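Encapsidation protein (Lactococcus phage asccphi28, PDB 7JQP) probably serves as the ATPase subunit of a DNA packaging motor that uses ATP to drive the viral genome into the phage capsid. Local coordinates at residues T33-F46 and F69-R82. Sequence-based numbering, arbitrary orientation.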
# COMPACT_ATOMS: atom_id res chain seq x y z
N THR A 33 -21.28 12.24 17.77
CA THR A 33 -21.51 10.96 17.11
C THR A 33 -22.06 9.94 18.11
O THR A 33 -22.98 9.18 17.80
CB THR A 33 -20.22 10.44 16.49
OG1 THR A 33 -19.59 11.50 15.74
CG2 THR A 33 -20.50 9.27 15.56
N PHE A 34 -21.50 9.93 19.33
CA PHE A 34 -21.97 9.03 20.37
C PHE A 34 -23.45 9.22 20.66
O PHE A 34 -24.23 8.27 20.63
CB PHE A 34 -21.12 9.25 21.62
CG PHE A 34 -21.61 8.52 22.84
CD1 PHE A 34 -22.45 9.16 23.74
CD2 PHE A 34 -21.22 7.22 23.11
CE1 PHE A 34 -22.91 8.51 24.86
CE2 PHE A 34 -21.68 6.56 24.23
CZ PHE A 34 -22.53 7.21 25.11
N ASN A 35 -23.85 10.46 20.94
CA ASN A 35 -25.24 10.71 21.31
C ASN A 35 -26.19 10.52 20.13
O ASN A 35 -27.29 9.98 20.30
CB ASN A 35 -25.37 12.12 21.89
CG ASN A 35 -24.70 12.25 23.25
OD1 ASN A 35 -23.83 13.10 23.45
ND2 ASN A 35 -25.09 11.39 24.19
N VAL A 36 -25.79 10.95 18.93
CA VAL A 36 -26.66 10.77 17.77
C VAL A 36 -26.88 9.29 17.49
O VAL A 36 -28.00 8.85 17.22
CB VAL A 36 -26.07 11.48 16.54
CG1 VAL A 36 -26.85 11.09 15.29
CG2 VAL A 36 -26.09 12.98 16.73
N THR A 37 -25.81 8.50 17.56
CA THR A 37 -25.93 7.06 17.34
C THR A 37 -26.73 6.40 18.45
O THR A 37 -27.47 5.45 18.20
CB THR A 37 -24.53 6.43 17.21
OG1 THR A 37 -23.69 7.29 16.43
CG2 THR A 37 -24.60 5.07 16.56
N GLY A 38 -26.59 6.89 19.68
CA GLY A 38 -27.32 6.29 20.79
C GLY A 38 -28.82 6.52 20.73
O GLY A 38 -29.60 5.60 20.96
N GLU A 39 -29.23 7.75 20.41
CA GLU A 39 -30.66 8.04 20.32
C GLU A 39 -31.31 7.25 19.19
O GLU A 39 -32.48 6.85 19.30
CB GLU A 39 -30.88 9.54 20.09
CG GLU A 39 -32.32 10.02 20.29
CD GLU A 39 -32.69 10.19 21.75
OE1 GLU A 39 -31.87 10.73 22.52
OE2 GLU A 39 -33.82 9.79 22.13
N ALA A 40 -30.57 7.01 18.11
CA ALA A 40 -31.10 6.26 16.99
C ALA A 40 -31.31 4.79 17.34
O ALA A 40 -32.17 4.13 16.74
CB ALA A 40 -30.16 6.39 15.78
N LEU A 41 -30.54 4.26 18.30
CA LEU A 41 -30.53 2.83 18.56
C LEU A 41 -31.95 2.26 18.63
O LEU A 41 -32.24 1.20 18.07
CB LEU A 41 -29.78 2.52 19.86
CG LEU A 41 -28.26 2.68 19.86
CD1 LEU A 41 -27.70 2.20 21.20
CD2 LEU A 41 -27.62 1.92 18.71
N ASP A 42 -32.84 2.94 19.35
CA ASP A 42 -34.20 2.42 19.50
C ASP A 42 -34.81 2.12 18.14
O ASP A 42 -35.48 1.10 17.96
CB ASP A 42 -35.07 3.41 20.27
CG ASP A 42 -36.30 2.77 20.87
OD1 ASP A 42 -36.16 2.03 21.86
OD2 ASP A 42 -37.41 3.00 20.33
N ASP A 43 -34.58 3.00 17.16
CA ASP A 43 -35.09 2.76 15.82
C ASP A 43 -34.33 1.63 15.14
O ASP A 43 -34.94 0.74 14.54
CB ASP A 43 -35.00 4.04 14.99
CG ASP A 43 -35.86 5.16 15.55
OD1 ASP A 43 -35.80 5.40 16.77
OD2 ASP A 43 -36.59 5.80 14.76
N LEU A 44 -33.00 1.64 15.22
CA LEU A 44 -32.23 0.62 14.52
C LEU A 44 -32.50 -0.76 15.11
O LEU A 44 -32.62 -1.74 14.37
CB LEU A 44 -30.73 0.93 14.60
CG LEU A 44 -30.17 2.11 13.82
CD1 LEU A 44 -30.63 3.41 14.45
CD2 LEU A 44 -28.66 2.05 13.73
N PHE A 45 -32.59 -0.85 16.44
CA PHE A 45 -32.73 -2.16 17.07
C PHE A 45 -34.12 -2.75 16.81
O PHE A 45 -34.24 -3.95 16.51
CB PHE A 45 -32.44 -2.10 18.57
CG PHE A 45 -30.98 -1.88 18.91
CD1 PHE A 45 -30.02 -1.76 17.92
CD2 PHE A 45 -30.56 -1.87 20.23
CE1 PHE A 45 -28.68 -1.58 18.24
CE2 PHE A 45 -29.23 -1.70 20.56
CZ PHE A 45 -28.29 -1.55 19.56
N PHE A 46 -35.18 -1.94 16.93
CA PHE A 46 -36.54 -2.47 16.92
C PHE A 46 -37.46 -1.93 15.84
O PHE A 46 -38.57 -2.46 15.69
CB PHE A 46 -37.20 -2.24 18.29
CG PHE A 46 -36.30 -2.53 19.46
CD1 PHE A 46 -35.96 -3.84 19.76
CD2 PHE A 46 -35.80 -1.51 20.24
CE1 PHE A 46 -35.13 -4.11 20.83
CE2 PHE A 46 -34.97 -1.78 21.31
CZ PHE A 46 -34.63 -3.08 21.61
N PHE A 69 -18.10 1.48 17.58
CA PHE A 69 -19.13 2.42 17.15
C PHE A 69 -20.31 2.38 18.11
O PHE A 69 -20.88 3.43 18.46
CB PHE A 69 -19.57 2.07 15.73
CG PHE A 69 -20.36 3.15 15.04
CD1 PHE A 69 -19.74 4.33 14.66
CD2 PHE A 69 -21.71 2.99 14.77
CE1 PHE A 69 -20.45 5.32 14.02
CE2 PHE A 69 -22.42 3.98 14.13
CZ PHE A 69 -21.79 5.15 13.75
N ILE A 70 -20.69 1.19 18.57
CA ILE A 70 -21.68 0.98 19.62
C ILE A 70 -20.93 0.42 20.82
O ILE A 70 -20.22 -0.59 20.71
CB ILE A 70 -22.76 -0.00 19.15
CG1 ILE A 70 -23.48 0.54 17.91
CG2 ILE A 70 -23.75 -0.25 20.29
CD1 ILE A 70 -24.48 -0.43 17.30
N THR A 71 -21.09 1.06 21.98
CA THR A 71 -20.33 0.73 23.17
C THR A 71 -21.27 0.28 24.29
O THR A 71 -22.46 0.58 24.28
CB THR A 71 -19.48 1.91 23.65
OG1 THR A 71 -20.29 3.08 23.75
CG2 THR A 71 -18.33 2.17 22.68
N GLU A 72 -20.70 -0.45 25.25
CA GLU A 72 -21.49 -0.87 26.41
C GLU A 72 -22.07 0.34 27.13
O GLU A 72 -23.23 0.33 27.56
CB GLU A 72 -20.64 -1.70 27.37
CG GLU A 72 -21.40 -2.16 28.61
CD GLU A 72 -20.50 -2.77 29.68
OE1 GLU A 72 -19.26 -2.75 29.51
OE2 GLU A 72 -21.04 -3.25 30.70
N GLU A 73 -21.27 1.40 27.27
CA GLU A 73 -21.74 2.60 27.96
C GLU A 73 -22.88 3.26 27.19
O GLU A 73 -23.83 3.77 27.80
CB GLU A 73 -20.58 3.58 28.15
CG GLU A 73 -20.05 4.20 26.87
CD GLU A 73 -18.85 5.10 27.10
OE1 GLU A 73 -18.61 5.49 28.26
OE2 GLU A 73 -18.14 5.41 26.11
N MSE A 74 -22.81 3.26 25.86
CA MSE A 74 -23.87 3.83 25.04
C MSE A 74 -25.16 3.06 25.29
O MSE A 74 -26.22 3.64 25.53
CB MSE A 74 -23.50 3.76 23.56
CG MSE A 74 -24.34 4.67 22.67
SE MSE A 74 -23.54 4.85 20.90
CE MSE A 74 -24.56 3.51 19.91
N LEU A 75 -25.05 1.73 25.23
CA LEU A 75 -26.19 0.86 25.49
C LEU A 75 -26.72 1.08 26.90
O LEU A 75 -27.94 1.15 27.11
CB LEU A 75 -25.76 -0.59 25.28
CG LEU A 75 -25.46 -0.99 23.84
CD1 LEU A 75 -24.57 -2.24 23.84
CD2 LEU A 75 -26.70 -1.25 23.01
N ARG A 76 -25.82 1.20 27.87
CA ARG A 76 -26.22 1.38 29.26
C ARG A 76 -26.81 2.77 29.50
O ARG A 76 -27.75 2.92 30.28
CB ARG A 76 -25.01 1.15 30.18
CG ARG A 76 -25.33 1.19 31.67
CD ARG A 76 -24.10 0.80 32.51
NE ARG A 76 -22.98 1.73 32.34
CZ ARG A 76 -21.93 1.51 31.56
NH1 ARG A 76 -21.83 0.39 30.85
NH2 ARG A 76 -20.97 2.42 31.49
N VAL A 77 -26.27 3.79 28.83
CA VAL A 77 -26.79 5.14 28.99
C VAL A 77 -28.15 5.28 28.34
O VAL A 77 -29.10 5.79 28.94
CB VAL A 77 -25.79 6.17 28.43
CG1 VAL A 77 -26.44 7.55 28.34
CG2 VAL A 77 -24.57 6.26 29.33
N TYR A 78 -28.28 4.82 27.09
CA TYR A 78 -29.53 5.05 26.37
C TYR A 78 -30.64 4.09 26.77
O TYR A 78 -31.81 4.47 26.75
CB TYR A 78 -29.29 5.00 24.86
CG TYR A 78 -28.86 6.35 24.35
CD1 TYR A 78 -29.80 7.24 23.84
CD2 TYR A 78 -27.54 6.77 24.44
CE1 TYR A 78 -29.43 8.49 23.40
CE2 TYR A 78 -27.16 8.03 23.99
CZ TYR A 78 -28.11 8.88 23.47
OH TYR A 78 -27.76 10.13 23.03
N PHE A 79 -30.31 2.85 27.16
CA PHE A 79 -31.32 1.91 27.62
C PHE A 79 -31.40 1.81 29.14
O PHE A 79 -32.31 1.16 29.66
CB PHE A 79 -31.10 0.51 27.02
CG PHE A 79 -31.25 0.46 25.52
CD1 PHE A 79 -32.51 0.42 24.94
CD2 PHE A 79 -30.15 0.44 24.69
CE1 PHE A 79 -32.67 0.39 23.57
CE2 PHE A 79 -30.29 0.39 23.31
CZ PHE A 79 -31.55 0.36 22.75
N GLY A 80 -30.47 2.44 29.86
CA GLY A 80 -30.54 2.48 31.31
C GLY A 80 -30.77 1.13 31.95
O GLY A 80 -30.08 0.15 31.65
N ASN A 81 -31.75 1.06 32.87
CA ASN A 81 -31.98 -0.18 33.61
C ASN A 81 -32.26 -1.35 32.68
O ASN A 81 -31.93 -2.49 33.01
CB ASN A 81 -33.13 -0.06 34.61
CG ASN A 81 -32.68 0.46 35.96
OD1 ASN A 81 -31.53 0.28 36.35
ND2 ASN A 81 -33.62 1.01 36.73
N ARG A 82 -32.89 -1.11 31.52
CA ARG A 82 -33.21 -2.22 30.64
C ARG A 82 -31.97 -2.96 30.16
O ARG A 82 -32.08 -4.11 29.73
CB ARG A 82 -34.00 -1.73 29.42
CG ARG A 82 -35.21 -0.88 29.75
CD ARG A 82 -35.62 -0.07 28.53
NE ARG A 82 -35.78 -0.92 27.35
CZ ARG A 82 -35.96 -0.46 26.11
NH1 ARG A 82 -36.00 0.84 25.88
NH2 ARG A 82 -36.10 -1.31 25.10
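With CG anti to the backbone N in both Met-74 (chi1 -163°) and Phe-34 (chi1 172°), the two side chains lie alongside each other, pointing opposite ways. Phe-34 CE2 lies 3.4 Å from Met-74 CB, and the selenium of this selenomethionine sits 4.6 Å from the Phe-34 ring centroid, an oblique Met-aromatic contact. Bent at chi3, Met-74 carries CE on to Leu-41 CD1 at 3.6 Å. It is thus a knob among Phe-34, Thr-37, Gly-38 and Leu-41.

Tyr-78 fills the next hole. Gly-38 CA stands 3.6 Å from its ring centroid over one face, a CH-pi contact possible because no side chain intervenes, while the Glu-39 carboxylate reaches the ring edge. Tyr-78 OH ends 2.8 Å from the backbone O of Asn-35.

Phe-79, the third knob, meets Phe-45 rim to rim: the planes are nearly parallel, yet the centroids are 5.6 Å apart and neither ring covers the other. Leu-75 CD2 lies at the edge of the Phe-45 ring, 3.6 Å from Phe-45 CE2.

The axes of the two helical segments approach to 9.4 Å at an angle of 69°, and helix 72-79, N-capped by Thr-71, thus crosses the helix that follows a probable Walker A loop. Beyond this interface, Phe-45 stacks on Phe-115, Phe-45 and Phe-79 both touch Ile-99 of strand 94-99, and Thr-37 and Phe-69 rest on Met-51 of strand 50-55.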